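Local coordinates for protein bacterial regulatory proteins, TetR family (PDB 3NI7) that probably binds DNA as a transcriptional regulator of the TetR family, using a predicted helix-turn-helix motif near its N-terminus, at residues D10-T15 / D52-A57; D60-R65 / D93-Q98; T15-A20 / R99-Q104; Q104-K109 / T159-M164. One frame throughout, in Å; residues are numbered along the deposited sequence.

Contact 1 of 4, residues D10-T15 / D52-A57; sequences DAIVDT and DELIDA
Segments 10-15 and 52-57, on helices 7-22 and 51-69, have their nearest CA atoms at Val13 and Leu54, 6.5 Å apart. Two pairs of apolar side chains meet between them. Ile12 CG2 meets Leu54 CD2 at 3.8 Å, and these two side chains cross at about a right angle. Next to them, Val13 CG2 rests on Ala57 CB at 3.7 Å. The torsion of Val13 (chi1 175°) sets CG2 beside its own backbone N, and this is the branch that makes the contact. CG1 takes the place anti to N. This packing belongs to the N-terminal helical domain of the TetR family. There helix 51-69 runs out of the DNA-binding region, whose predicted helix-turn-helix spans residues 29-48. Ile33 and Ile44 of that motif touch Ile12, and Leu30 touches Leu54, so the contact is part of the domain's hydrophobic core. No hydrogen bond joins the two segments. Within helix 7-22, Thr15 turns its hydroxyl back on the chain, and OG1 gives a hydrogen bond to Ala11 O at 2.7 Å. Ala11 O also accepts the backbone bond from Thr15 N at 2.9 Å. The two donors reach it from opposite faces of the carbonyl plane.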
loop_
_atom_site.group_PDB
_atom_site.type_symbol
_atom_site.label_atom_id
_atom_site.label_comp_id
_atom_site.label_asym_id
_atom_site.label_seq_id
_atom_site.Cartn_x
_atom_site.Cartn_y
_atom_site.Cartn_z
ATOM N N ASP A 10 -3.726 29.273 -3.130
ATOM C CA ASP A 10 -4.738 28.476 -2.467
ATOM C C ASP A 10 -6.088 28.474 -3.199
ATOM O O ASP A 10 -6.789 27.422 -3.262
ATOM C CB ASP A 10 -4.924 28.992 -1.050
ATOM C CG ASP A 10 -3.690 28.776 -0.172
ATOM O OD1 ASP A 10 -2.681 28.158 -0.630
ATOM O OD2 ASP A 10 -3.719 29.205 1.008
ATOM N N ALA A 11 -6.449 29.658 -3.724
ATOM C CA ALA A 11 -7.663 29.826 -4.497
ATOM C C ALA A 11 -7.628 28.980 -5.771
ATOM O O ALA A 11 -8.651 28.438 -6.213
ATOM C CB ALA A 11 -7.848 31.223 -4.808
ATOM N N ILE A 12 -6.440 28.833 -6.332
ATOM C CA ILE A 12 -6.261 27.950 -7.479
ATOM C C ILE A 12 -6.593 26.533 -7.035
ATOM O O ILE A 12 -7.458 25.884 -7.590
ATOM C CB ILE A 12 -4.799 28.025 -8.079
ATOM C CG1 ILE A 12 -4.527 29.400 -8.675
ATOM C CG2 ILE A 12 -4.568 26.960 -9.151
ATOM C CD1 ILE A 12 -3.045 29.777 -8.621
ATOM N N VAL A 13 -5.924 26.062 -6.001
ATOM C CA VAL A 13 -6.137 24.695 -5.563
ATOM C C VAL A 13 -7.610 24.457 -5.273
ATOM O O VAL A 13 -8.212 23.526 -5.813
ATOM C CB VAL A 13 -5.308 24.341 -4.318
ATOM C CG1 VAL A 13 -5.665 22.988 -3.871
ATOM C CG2 VAL A 13 -3.813 24.373 -4.631
ATOM N N ASP A 14 -8.199 25.328 -4.463
ATOM C CA ASP A 14 -9.626 25.202 -4.163
ATOM C C ASP A 14 -10.388 25.051 -5.441
ATOM O O ASP A 14 -11.242 24.182 -5.563
ATOM C CB ASP A 14 -10.145 26.427 -3.437
ATOM C CG ASP A 14 -9.554 26.573 -2.066
ATOM O OD1 ASP A 14 -8.915 25.621 -1.572
ATOM O OD2 ASP A 14 -9.696 27.650 -1.469
ATOM N N THR A 15 -10.071 25.911 -6.393
ATOM C CA THR A 15 -10.830 25.979 -7.623
ATOM C C THR A 15 -10.688 24.687 -8.374
ATOM O O THR A 15 -11.670 24.097 -8.836
ATOM C CB THR A 15 -10.337 27.143 -8.484
ATOM O OG1 THR A 15 -10.822 28.353 -7.886
ATOM C CG2 THR A 15 -10.823 27.021 -9.947
ATOM N N ASP A 52 -0.046 17.886 -12.271
ATOM C CA ASP A 52 0.616 17.266 -11.120
ATOM C C ASP A 52 0.903 18.304 -10.057
ATOM O O ASP A 52 0.621 18.101 -8.946
ATOM C CB ASP A 52 1.985 16.687 -11.512
ATOM C CG ASP A 52 1.885 15.409 -12.327
ATOM O OD1 ASP A 52 1.154 14.486 -11.869
ATOM O OD2 ASP A 52 2.565 15.337 -13.404
ATOM N N GLU A 53 1.519 19.420 -10.412
ATOM C CA GLU A 53 1.974 20.380 -9.406
ATOM C C GLU A 53 0.874 20.659 -8.412
ATOM O O GLU A 53 1.173 20.973 -7.272
ATOM C CB GLU A 53 2.489 21.675 -10.056
ATOM C CG GLU A 53 3.853 21.507 -10.708
ATOM C CD GLU A 53 4.388 22.783 -11.386
ATOM O OE1 GLU A 53 3.779 23.885 -11.243
ATOM O OE2 GLU A 53 5.438 22.684 -12.101
ATOM N N LEU A 54 -0.385 20.539 -8.851
ATOM C CA LEU A 54 -1.559 20.754 -7.988
ATOM C C LEU A 54 -1.785 19.640 -6.931
ATOM O O LEU A 54 -2.177 19.878 -5.776
ATOM C CB LEU A 54 -2.818 20.906 -8.856
ATOM C CG LEU A 54 -2.922 22.126 -9.802
ATOM C CD1 LEU A 54 -3.770 21.790 -11.019
ATOM C CD2 LEU A 54 -3.525 23.297 -9.061
ATOM N N ILE A 55 -1.556 18.409 -7.358
ATOM C CA ILE A 55 -1.611 17.287 -6.475
ATOM C C ILE A 55 -0.648 17.553 -5.327
ATOM O O ILE A 55 -1.024 17.467 -4.127
ATOM C CB ILE A 55 -1.283 15.967 -7.182
ATOM C CG1 ILE A 55 -2.216 15.783 -8.385
ATOM C CG2 ILE A 55 -1.416 14.758 -6.158
ATOM C CD1 ILE A 55 -2.188 14.429 -9.020
ATOM N N ASP A 56 0.580 17.908 -5.682
ATOM C CA ASP A 56 1.538 18.325 -4.671
ATOM C C ASP A 56 0.936 19.304 -3.673
ATOM O O ASP A 56 0.925 18.996 -2.462
ATOM C CB ASP A 56 2.782 18.948 -5.295
ATOM C CG ASP A 56 3.940 18.007 -5.279
ATOM O OD1 ASP A 56 3.827 17.017 -4.506
ATOM O OD2 ASP A 56 4.959 18.243 -6.008
ATOM N N ALA A 57 0.437 20.454 -4.178
ATOM C CA ALA A 57 -0.138 21.478 -3.284
ATOM C C ALA A 57 -1.277 20.921 -2.374
ATOM O O ALA A 57 -1.420 21.314 -1.198
ATOM C CB ALA A 57 -0.605 22.603 -4.037
#

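Contact 2 of 4, residues D60-R65 / D93-Q98; sequences DRADSR and DALAVQ
Ala62 and Ala94 point at each other where helices 51-69 and 80-96 meet. In a TetR-type regulator, helix 51-69 links the DNA-binding region to the larger C-terminal helical domain, and here it packs on a helix of that domain. With methyl groups as the main spacers, the backbones come close: the CA atoms of Ala62 and Ala94 are 5.1 Å apart. Ala94 CB lies 3.7 Å from Ala62 CA and 3.8 Å from Ala62 CB. Leu95 comes in beside this pair. Its CG stands beside the backbone N (chi1 -62°), and its CD2 reaches Ala62 CB at 3.9 Å. Leu95 also touches Trp58 and Phe59 of helix 51-69 and Phe160 and Trp163 of helix 149-164. One turn on from Ala62, Arg65 touches Ala94 at the foot of its side chain, with its CB 4.3 Å from Ala94 CB. Away from the contact, Arg61 forms a salt bridge with Asp14, and Asp60 and Asp63 both bridge to Arg124. Inside the helix, Arg61 O holds two donors on the same face of its carbonyl plane: Arg65 N, and the hydroxyl OG of Ser64 at 3.0 Å.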
loop_
_atom_site.group_PDB
_atom_site.type_symbol
_atom_site.label_atom_id
_atom_site.label_comp_id
_atom_site.label_asym_id
_atom_site.label_seq_id
_atom_site.Cartn_x
_atom_site.Cartn_y
_atom_site.Cartn_z
ATOM N N ASP A 60 0.382 18.921 0.273
ATOM C CA ASP A 60 1.068 19.807 1.201
ATOM C C ASP A 60 0.095 20.501 2.101
ATOM O O ASP A 60 0.423 20.865 3.231
ATOM C CB ASP A 60 1.901 20.815 0.464
ATOM C CG ASP A 60 3.240 20.271 0.134
ATOM O OD1 ASP A 60 3.709 19.373 0.926
ATOM O OD2 ASP A 60 3.833 20.711 -0.880
ATOM N N ARG A 61 -1.110 20.711 1.609
ATOM C CA ARG A 61 -2.070 21.392 2.442
ATOM C C ARG A 61 -2.380 20.514 3.663
ATOM O O ARG A 61 -2.425 21.007 4.798
ATOM C CB ARG A 61 -3.332 21.755 1.656
ATOM C CG ARG A 61 -4.291 22.529 2.496
ATOM C CD ARG A 61 -5.438 22.960 1.713
ATOM N NE ARG A 61 -5.030 23.961 0.778
ATOM C CZ ARG A 61 -5.870 24.638 0.020
ATOM N NH1 ARG A 61 -7.175 24.391 0.102
ATOM N NH2 ARG A 61 -5.384 25.554 -0.857
ATOM N N ALA A 62 -2.583 19.216 3.430
ATOM C CA ALA A 62 -2.769 18.238 4.532
ATOM C C ALA A 62 -1.564 18.260 5.488
ATOM O O ALA A 62 -1.692 18.595 6.670
ATOM C CB ALA A 62 -2.945 16.858 3.965
ATOM N N ASP A 63 -0.375 18.123 4.935
ATOM C CA ASP A 63 0.798 18.039 5.773
ATOM C C ASP A 63 0.853 19.255 6.691
ATOM O O ASP A 63 1.316 19.143 7.825
ATOM C CB ASP A 63 2.065 17.965 4.919
ATOM C CG ASP A 63 2.149 16.686 4.110
ATOM O OD1 ASP A 63 1.283 15.805 4.295
ATOM O OD2 ASP A 63 3.081 16.561 3.288
ATOM N N SER A 64 0.401 20.416 6.223
ATOM C CA SER A 64 0.515 21.595 7.064
ATOM C C SER A 64 -0.566 21.623 8.151
ATOM O O SER A 64 -0.345 22.183 9.220
ATOM C CB SER A 64 0.408 22.847 6.246
ATOM O OG SER A 64 -0.960 23.197 6.293
ATOM N N ARG A 65 -1.741 21.054 7.883
ATOM C CA ARG A 65 -2.748 20.886 8.962
ATOM C C ARG A 65 -2.150 20.038 10.062
ATOM O O ARG A 65 -2.135 20.396 11.240
ATOM C CB ARG A 65 -4.084 20.297 8.448
ATOM C CG ARG A 65 -5.065 21.410 7.880
ATOM C CD ARG A 65 -5.561 22.398 9.015
ATOM N NE ARG A 65 -6.152 21.666 10.184
ATOM C CZ ARG A 65 -5.578 21.442 11.384
ATOM N NH1 ARG A 65 -6.254 20.753 12.299
ATOM N NH2 ARG A 65 -4.361 21.894 11.709
ATOM N N ASP A 93 -8.588 14.008 7.316
ATOM C CA ASP A 93 -9.652 14.983 7.356
ATOM C C ASP A 93 -9.367 16.142 6.377
ATOM O O ASP A 93 -10.230 16.578 5.617
ATOM C CB ASP A 93 -9.848 15.497 8.782
ATOM C CG ASP A 93 -10.559 14.480 9.676
ATOM O OD1 ASP A 93 -10.901 13.361 9.203
ATOM O OD2 ASP A 93 -10.768 14.797 10.867
ATOM N N ALA A 94 -8.130 16.625 6.400
ATOM C CA ALA A 94 -7.714 17.619 5.484
ATOM C C ALA A 94 -8.057 17.170 4.054
ATOM O O ALA A 94 -8.755 17.882 3.276
ATOM C CB ALA A 94 -6.259 17.848 5.628
ATOM N N LEU A 95 -7.585 15.985 3.702
ATOM C CA LEU A 95 -7.853 15.461 2.356
ATOM C C LEU A 95 -9.322 15.243 2.159
ATOM O O LEU A 95 -9.843 15.372 1.056
ATOM C CB LEU A 95 -7.134 14.125 2.138
ATOM C CG LEU A 95 -5.593 14.224 2.233
ATOM C CD1 LEU A 95 -4.855 12.877 2.141
ATOM C CD2 LEU A 95 -5.091 15.158 1.171
ATOM N N ALA A 96 -9.990 14.899 3.258
ATOM C CA ALA A 96 -11.433 14.542 3.194
ATOM C C ALA A 96 -12.323 15.682 2.659
ATOM O O ALA A 96 -13.479 15.435 2.297
ATOM C CB ALA A 96 -11.974 14.124 4.546
ATOM N N VAL A 97 -11.794 16.917 2.641
ATOM C CA VAL A 97 -12.566 18.065 2.168
ATOM C C VAL A 97 -13.084 17.611 0.779
ATOM O O VAL A 97 -14.239 17.904 0.377
ATOM C CB VAL A 97 -11.766 19.383 2.266
ATOM C CG1 VAL A 97 -12.468 20.418 1.528
ATOM C CG2 VAL A 97 -11.584 19.861 3.695
ATOM N N GLN A 98 -12.221 16.910 0.033
ATOM C CA GLN A 98 -12.622 16.196 -1.200
ATOM C C GLN A 98 -12.030 14.783 -1.338
ATOM O O GLN A 98 -11.069 14.543 -2.075
ATOM C CB GLN A 98 -12.108 17.037 -2.348
ATOM C CG GLN A 98 -12.805 18.349 -2.527
ATOM C CD GLN A 98 -14.247 18.198 -2.942
ATOM O OE1 GLN A 98 -14.841 17.091 -2.897
ATOM N NE2 GLN A 98 -14.827 19.320 -3.369
#

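Contact 3 of 4, residues T15-A20 / R99-Q104; sequences TAVELA and RKVTRQ
Val101 carries this contact, with both of its methyl groups set against helix 7-22. Its CG2 sits 3.6 Å from Ala20 CB, and its CG1 is 4.1 Å from the same carbon. CG1 also meets Val17 CG2 at 3.9 Å. The first torsion of Val101 (chi1 165°) puts CG1 anti to the backbone N and CG2 beside that N, which brings both branches up to Ala20 CB. CG2 in addition lies 3.8 Å from the carbonyl oxygen Val17 O. An alanine in place of Val101 would lack both branches and would probably leave a gap between the helices, with Val17 CG2 and Ala20 CB stripped of their mates. Further residues surround the pair. Val17 leans on Trp58 and Gln98, and Ala20 on Val28. Thr102 follows Val101 in the chain, and its OG1 is hydrogen-bonded to Trp58 NE1 and Gln98 O. At the start of the same helix, Arg99 forms a salt bridge with Glu167 and probably a hydrogen bond to Met164 O. In this TetR-family fold the contact thus joins the first helix of the DNA-binding region to the C-terminal domain. The touching residues are buried, and no hydrogen bond crosses between the segments. Cohesion here therefore probably rests on close methyl packing away from water.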
loop_
_atom_site.group_PDB
_atom_site.type_symbol
_atom_site.label_atom_id
_atom_site.label_comp_id
_atom_site.label_asym_id
_atom_site.label_seq_id
_atom_site.Cartn_x
_atom_site.Cartn_y
_atom_site.Cartn_z
ATOM N N THR A 15 -10.071 25.911 -6.393
ATOM C CA THR A 15 -10.830 25.979 -7.623
ATOM C C THR A 15 -10.688 24.687 -8.374
ATOM O O THR A 15 -11.670 24.097 -8.836
ATOM C CB THR A 15 -10.337 27.143 -8.484
ATOM O OG1 THR A 15 -10.822 28.353 -7.886
ATOM C CG2 THR A 15 -10.823 27.021 -9.947
ATOM N N ALA A 16 -9.445 24.263 -8.480
ATOM C CA ALA A 16 -9.087 23.037 -9.177
ATOM C C ALA A 16 -9.906 21.885 -8.606
ATOM O O ALA A 16 -10.380 20.969 -9.301
ATOM C CB ALA A 16 -7.638 22.758 -8.959
ATOM N N VAL A 17 -10.031 21.928 -7.300
ATOM C CA VAL A 17 -10.560 20.801 -6.580
ATOM C C VAL A 17 -12.104 20.755 -6.686
ATOM O O VAL A 17 -12.690 19.715 -7.043
ATOM C CB VAL A 17 -9.997 20.835 -5.184
ATOM C CG1 VAL A 17 -11.071 20.891 -4.162
ATOM C CG2 VAL A 17 -9.100 19.677 -5.024
ATOM N N GLU A 18 -12.743 21.897 -6.469
ATOM C CA GLU A 18 -14.156 22.037 -6.808
ATOM C C GLU A 18 -14.474 21.590 -8.236
ATOM O O GLU A 18 -15.302 20.719 -8.434
ATOM C CB GLU A 18 -14.607 23.454 -6.534
ATOM C CG GLU A 18 -14.890 23.600 -5.056
ATOM C CD GLU A 18 -14.683 24.982 -4.485
ATOM O OE1 GLU A 18 -15.585 25.862 -4.701
ATOM O OE2 GLU A 18 -13.623 25.159 -3.806
ATOM N N LEU A 19 -13.775 22.128 -9.225
ATOM C CA LEU A 19 -14.031 21.723 -10.613
ATOM C C LEU A 19 -14.043 20.210 -10.778
ATOM O O LEU A 19 -14.908 19.648 -11.443
ATOM C CB LEU A 19 -12.951 22.247 -11.567
ATOM C CG LEU A 19 -12.668 23.722 -11.894
ATOM C CD1 LEU A 19 -11.425 23.886 -12.765
ATOM C CD2 LEU A 19 -13.892 24.372 -12.547
ATOM N N ALA A 20 -13.057 19.566 -10.173
ATOM C CA ALA A 20 -12.928 18.105 -10.234
ATOM C C ALA A 20 -14.170 17.428 -9.668
ATOM O O ALA A 20 -14.727 16.496 -10.247
ATOM C CB ALA A 20 -11.700 17.625 -9.450
ATOM N N ARG A 99 -12.628 13.849 -0.626
ATOM C CA ARG A 99 -12.229 12.461 -0.690
ATOM C C ARG A 99 -12.219 11.884 -2.121
ATOM O O ARG A 99 -11.188 11.373 -2.559
ATOM C CB ARG A 99 -13.145 11.656 0.186
ATOM C CG ARG A 99 -12.581 10.331 0.625
ATOM C CD ARG A 99 -13.373 9.782 1.862
ATOM N NE ARG A 99 -14.786 10.078 1.689
ATOM C CZ ARG A 99 -15.554 9.421 0.834
ATOM N NH1 ARG A 99 -15.051 8.392 0.130
ATOM N NH2 ARG A 99 -16.829 9.787 0.679
ATOM N N LYS A 100 -13.345 11.969 -2.844
ATOM C CA LYS A 100 -13.440 11.438 -4.233
ATOM C C LYS A 100 -12.374 12.060 -5.201
ATOM O O LYS A 100 -11.849 11.390 -6.097
ATOM C CB LYS A 100 -14.855 11.600 -4.837
ATOM N N VAL A 101 -12.061 13.337 -5.049
ATOM C CA VAL A 101 -11.030 13.939 -5.901
ATOM C C VAL A 101 -9.673 13.330 -5.538
ATOM O O VAL A 101 -8.925 12.833 -6.402
ATOM C CB VAL A 101 -10.989 15.450 -5.696
ATOM C CG1 VAL A 101 -9.733 16.048 -6.267
ATOM C CG2 VAL A 101 -12.216 16.063 -6.286
ATOM N N THR A 102 -9.363 13.376 -4.247
ATOM C CA THR A 102 -8.136 12.789 -3.751
ATOM C C THR A 102 -7.992 11.371 -4.269
ATOM O O THR A 102 -6.962 11.000 -4.780
ATOM C CB THR A 102 -8.117 12.723 -2.239
ATOM O OG1 THR A 102 -8.117 14.059 -1.714
ATOM C CG2 THR A 102 -6.895 12.001 -1.771
ATOM N N ARG A 103 -9.034 10.573 -4.143
ATOM C CA ARG A 103 -8.969 9.217 -4.643
ATOM C C ARG A 103 -8.562 9.244 -6.096
ATOM O O ARG A 103 -7.636 8.545 -6.490
ATOM C CB ARG A 103 -10.307 8.473 -4.475
ATOM C CG ARG A 103 -10.257 7.013 -4.982
ATOM C CD ARG A 103 -11.456 6.141 -4.561
ATOM N NE ARG A 103 -12.748 6.701 -4.964
ATOM C CZ ARG A 103 -13.698 7.148 -4.133
ATOM N NH1 ARG A 103 -13.541 7.140 -2.808
ATOM N NH2 ARG A 103 -14.832 7.621 -4.634
ATOM N N GLN A 104 -9.249 10.057 -6.883
ATOM C CA GLN A 104 -9.007 10.121 -8.312
ATOM C C GLN A 104 -7.562 10.513 -8.598
ATOM O O GLN A 104 -6.903 9.913 -9.449
ATOM C CB GLN A 104 -9.992 11.086 -8.956
ATOM C CG GLN A 104 -11.402 10.479 -9.040
ATOM C CD GLN A 104 -12.453 11.436 -9.643
ATOM O OE1 GLN A 104 -12.463 12.633 -9.344
ATOM N NE2 GLN A 104 -13.328 10.904 -10.499
#

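Contact 4 of 4, residues Q104-K109 / T159-M164; sequences QMIMSK and TFFFWM
The rings of Phe160 and Phe161 both receive Ile106, each at an oblique angle. Ile106 CG2 approaches Phe161 CZ at 4.0 Å, and Ile106 CG1 approaches Phe160 CZ at 4.3 Å. The first torsion of Ile106 (chi1 -67°) parts its branches. CG2 is anti to the backbone N and CG1 lies beside it, and each branch finds its own ring. Nearby, the indole of Trp163 has Phe160 O in plane at its edge. The Phe160 ring also meets that of Trp91, with the planes at about 55°. The axes of the short segments 104-108 and 159-164 approach to 11.9 Å, with 123° between their directions, and large apolar side chains span the distance. Met107 and Met164, both selenomethionines, cross obliquely beside the rings. Their methyl ends are modelled too close together, so the exact fit there is doubtful. Helices 99-108 and 149-164 both belong to the C-terminal helical domain of this TetR-family chain. Phe59 of helix 51-69 also touches Ile106. Phe160 and Met164 are buried, whereas Phe161 and Met107 are exposed. With no hydrogen bond across it, the contact probably relies on the burial of apolar surface, only in part shielded from water.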
loop_
_atom_site.group_PDB
_atom_site.type_symbol
_atom_site.label_atom_id
_atom_site.label_comp_id
_atom_site.label_asym_id
_atom_site.label_seq_id
_atom_site.Cartn_x
_atom_site.Cartn_y
_atom_site.Cartn_z
ATOM N N GLN A 104 -9.249 10.057 -6.883
ATOM C CA GLN A 104 -9.007 10.121 -8.312
ATOM C C GLN A 104 -7.562 10.513 -8.598
ATOM O O GLN A 104 -6.903 9.913 -9.449
ATOM C CB GLN A 104 -9.992 11.086 -8.956
ATOM C CG GLN A 104 -11.402 10.479 -9.040
ATOM C CD GLN A 104 -12.453 11.436 -9.643
ATOM O OE1 GLN A 104 -12.463 12.633 -9.344
ATOM N NE2 GLN A 104 -13.328 10.904 -10.499
HETATM N N MSE A 105 -7.062 11.487 -7.851
HETATM C CA MSE A 105 -5.668 11.901 -7.977
HETATM C C MSE A 105 -4.666 10.746 -7.851
HETATM O O MSE A 105 -3.658 10.698 -8.592
HETATM C CB MSE A 105 -5.311 12.930 -6.902
HETATM C CG MSE A 105 -5.895 14.313 -7.131
HETATM SE SE MSE A 105 -5.597 15.556 -5.619
HETATM C CE MSE A 105 -6.024 17.220 -6.576
ATOM N N ILE A 106 -4.958 9.835 -6.915
ATOM C CA ILE A 106 -4.081 8.728 -6.604
ATOM C C ILE A 106 -4.270 7.619 -7.638
ATOM O O ILE A 106 -3.293 7.145 -8.213
ATOM C CB ILE A 106 -4.301 8.199 -5.175
ATOM C CG1 ILE A 106 -3.876 9.249 -4.144
ATOM C CG2 ILE A 106 -3.519 6.943 -4.942
ATOM C CD1 ILE A 106 -2.478 9.804 -4.362
HETATM N N MSE A 107 -5.510 7.218 -7.908
HETATM C CA MSE A 107 -5.751 6.227 -8.974
HETATM C C MSE A 107 -5.043 6.676 -10.230
HETATM O O MSE A 107 -4.498 5.862 -10.956
HETATM C CB MSE A 107 -7.248 6.019 -9.295
HETATM C CG MSE A 107 -8.095 5.367 -8.185
HETATM SE SE MSE A 107 -6.951 4.116 -7.081
HETATM C CE MSE A 107 -8.287 3.112 -5.939
ATOM N N SER A 108 -4.990 7.987 -10.386
ATOM C CA SER A 108 -4.469 8.628 -11.563
ATOM C C SER A 108 -3.064 8.205 -11.878
ATOM O O SER A 108 -2.767 7.858 -12.999
ATOM C CB SER A 108 -4.434 10.112 -11.296
ATOM O OG SER A 108 -3.937 10.771 -12.442
ATOM N N LYS A 109 -2.190 8.297 -10.899
ATOM C CA LYS A 109 -0.828 7.912 -11.110
ATOM C C LYS A 109 -0.734 6.438 -10.898
ATOM O O LYS A 109 -0.172 6.002 -9.921
ATOM C CB LYS A 109 0.045 8.585 -10.084
ATOM C CG LYS A 109 -0.696 9.488 -9.172
ATOM C CD LYS A 109 0.297 10.262 -8.369
ATOM C CE LYS A 109 -0.246 10.721 -7.055
ATOM N NZ LYS A 109 0.769 11.511 -6.325
ATOM N N THR A 159 -4.446 2.102 5.911
ATOM C CA THR A 159 -5.508 2.950 6.386
ATOM C C THR A 159 -5.918 3.902 5.282
ATOM O O THR A 159 -7.106 4.137 5.062
ATOM C CB THR A 159 -5.055 3.763 7.547
ATOM O OG1 THR A 159 -4.536 2.881 8.526
ATOM C CG2 THR A 159 -6.199 4.528 8.151
ATOM N N PHE A 160 -4.905 4.451 4.600
ATOM C CA PHE A 160 -5.111 5.436 3.545
ATOM C C PHE A 160 -5.997 4.906 2.446
ATOM O O PHE A 160 -7.025 5.504 2.114
ATOM C CB PHE A 160 -3.775 5.834 2.965
ATOM C CG PHE A 160 -3.863 6.932 1.966
ATOM C CD1 PHE A 160 -4.674 8.030 2.195
ATOM C CD2 PHE A 160 -3.145 6.877 0.805
ATOM C CE1 PHE A 160 -4.778 9.019 1.295
ATOM C CE2 PHE A 160 -3.245 7.864 -0.071
ATOM C CZ PHE A 160 -4.072 8.941 0.171
ATOM N N PHE A 161 -5.594 3.763 1.910
ATOM C CA PHE A 161 -6.362 3.128 0.865
ATOM C C PHE A 161 -7.745 2.704 1.323
ATOM O O PHE A 161 -8.715 2.895 0.572
ATOM C CB PHE A 161 -5.563 2.007 0.216
ATOM C CG PHE A 161 -4.646 2.535 -0.882
ATOM C CD1 PHE A 161 -5.075 2.572 -2.211
ATOM C CD2 PHE A 161 -3.383 3.084 -0.568
ATOM C CE1 PHE A 161 -4.241 3.090 -3.213
ATOM C CE2 PHE A 161 -2.543 3.591 -1.556
ATOM C CZ PHE A 161 -2.970 3.598 -2.879
ATOM N N PHE A 162 -7.849 2.211 2.562
ATOM C CA PHE A 162 -9.153 1.890 3.172
ATOM C C PHE A 162 -10.031 3.148 3.328
ATOM O O PHE A 162 -11.222 3.113 3.071
ATOM C CB PHE A 162 -8.926 1.214 4.540
ATOM C CG PHE A 162 -10.176 0.929 5.310
ATOM C CD1 PHE A 162 -10.778 -0.314 5.237
ATOM C CD2 PHE A 162 -10.757 1.909 6.128
ATOM C CE1 PHE A 162 -11.971 -0.591 5.977
ATOM C CE2 PHE A 162 -11.955 1.654 6.862
ATOM C CZ PHE A 162 -12.552 0.399 6.783
ATOM N N TRP A 163 -9.432 4.249 3.767
ATOM C CA TRP A 163 -10.146 5.528 3.968
ATOM C C TRP A 163 -10.776 6.080 2.703
ATOM O O TRP A 163 -11.825 6.754 2.734
ATOM C CB TRP A 163 -9.165 6.567 4.496
ATOM C CG TRP A 163 -9.560 7.984 4.376
ATOM C CD1 TRP A 163 -10.202 8.743 5.307
ATOM C CD2 TRP A 163 -9.247 8.847 3.297
ATOM N NE1 TRP A 163 -10.334 10.027 4.867
ATOM C CE2 TRP A 163 -9.747 10.129 3.630
ATOM C CE3 TRP A 163 -8.586 8.668 2.076
ATOM C CZ2 TRP A 163 -9.638 11.221 2.774
ATOM C CZ3 TRP A 163 -8.474 9.751 1.222
ATOM C CH2 TRP A 163 -9.001 11.020 1.576
HETATM N N MSE A 164 -10.112 5.790 1.600
HETATM C CA MSE A 164 -10.553 6.276 0.326
HETATM C C MSE A 164 -11.994 5.930 0.059
HETATM O O MSE A 164 -12.787 6.808 -0.316
HETATM C CB MSE A 164 -9.692 5.704 -0.785
HETATM C CG MSE A 164 -8.269 6.318 -0.817
HETATM SE SE MSE A 164 -7.259 5.853 -2.450
HETATM C CE MSE A 164 -8.172 4.184 -2.990
#

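All four contacts are apolar and lack hydrogen bonds between their segments, but they differ in depth and spacing. Contacts 1 and 3 are buried and share helix 7-22; Leu54 of one packs on Ala16 of the other. Contacts 1 and 2 share helix 51-69. Contact 2 is partly buried, and small alanines let its helices come close. Contact 4 is also partly buried, but Ile106 and phenylalanine rings span a wider distance between the helices. Helix 99-108 serves contacts 3 and 4. Contact 1 lies within the DNA-binding region, contact 3 joins that region to the C-terminal domain, contact 2 packs the linking helix 51-69 on the same domain, and contact 4 belongs to it.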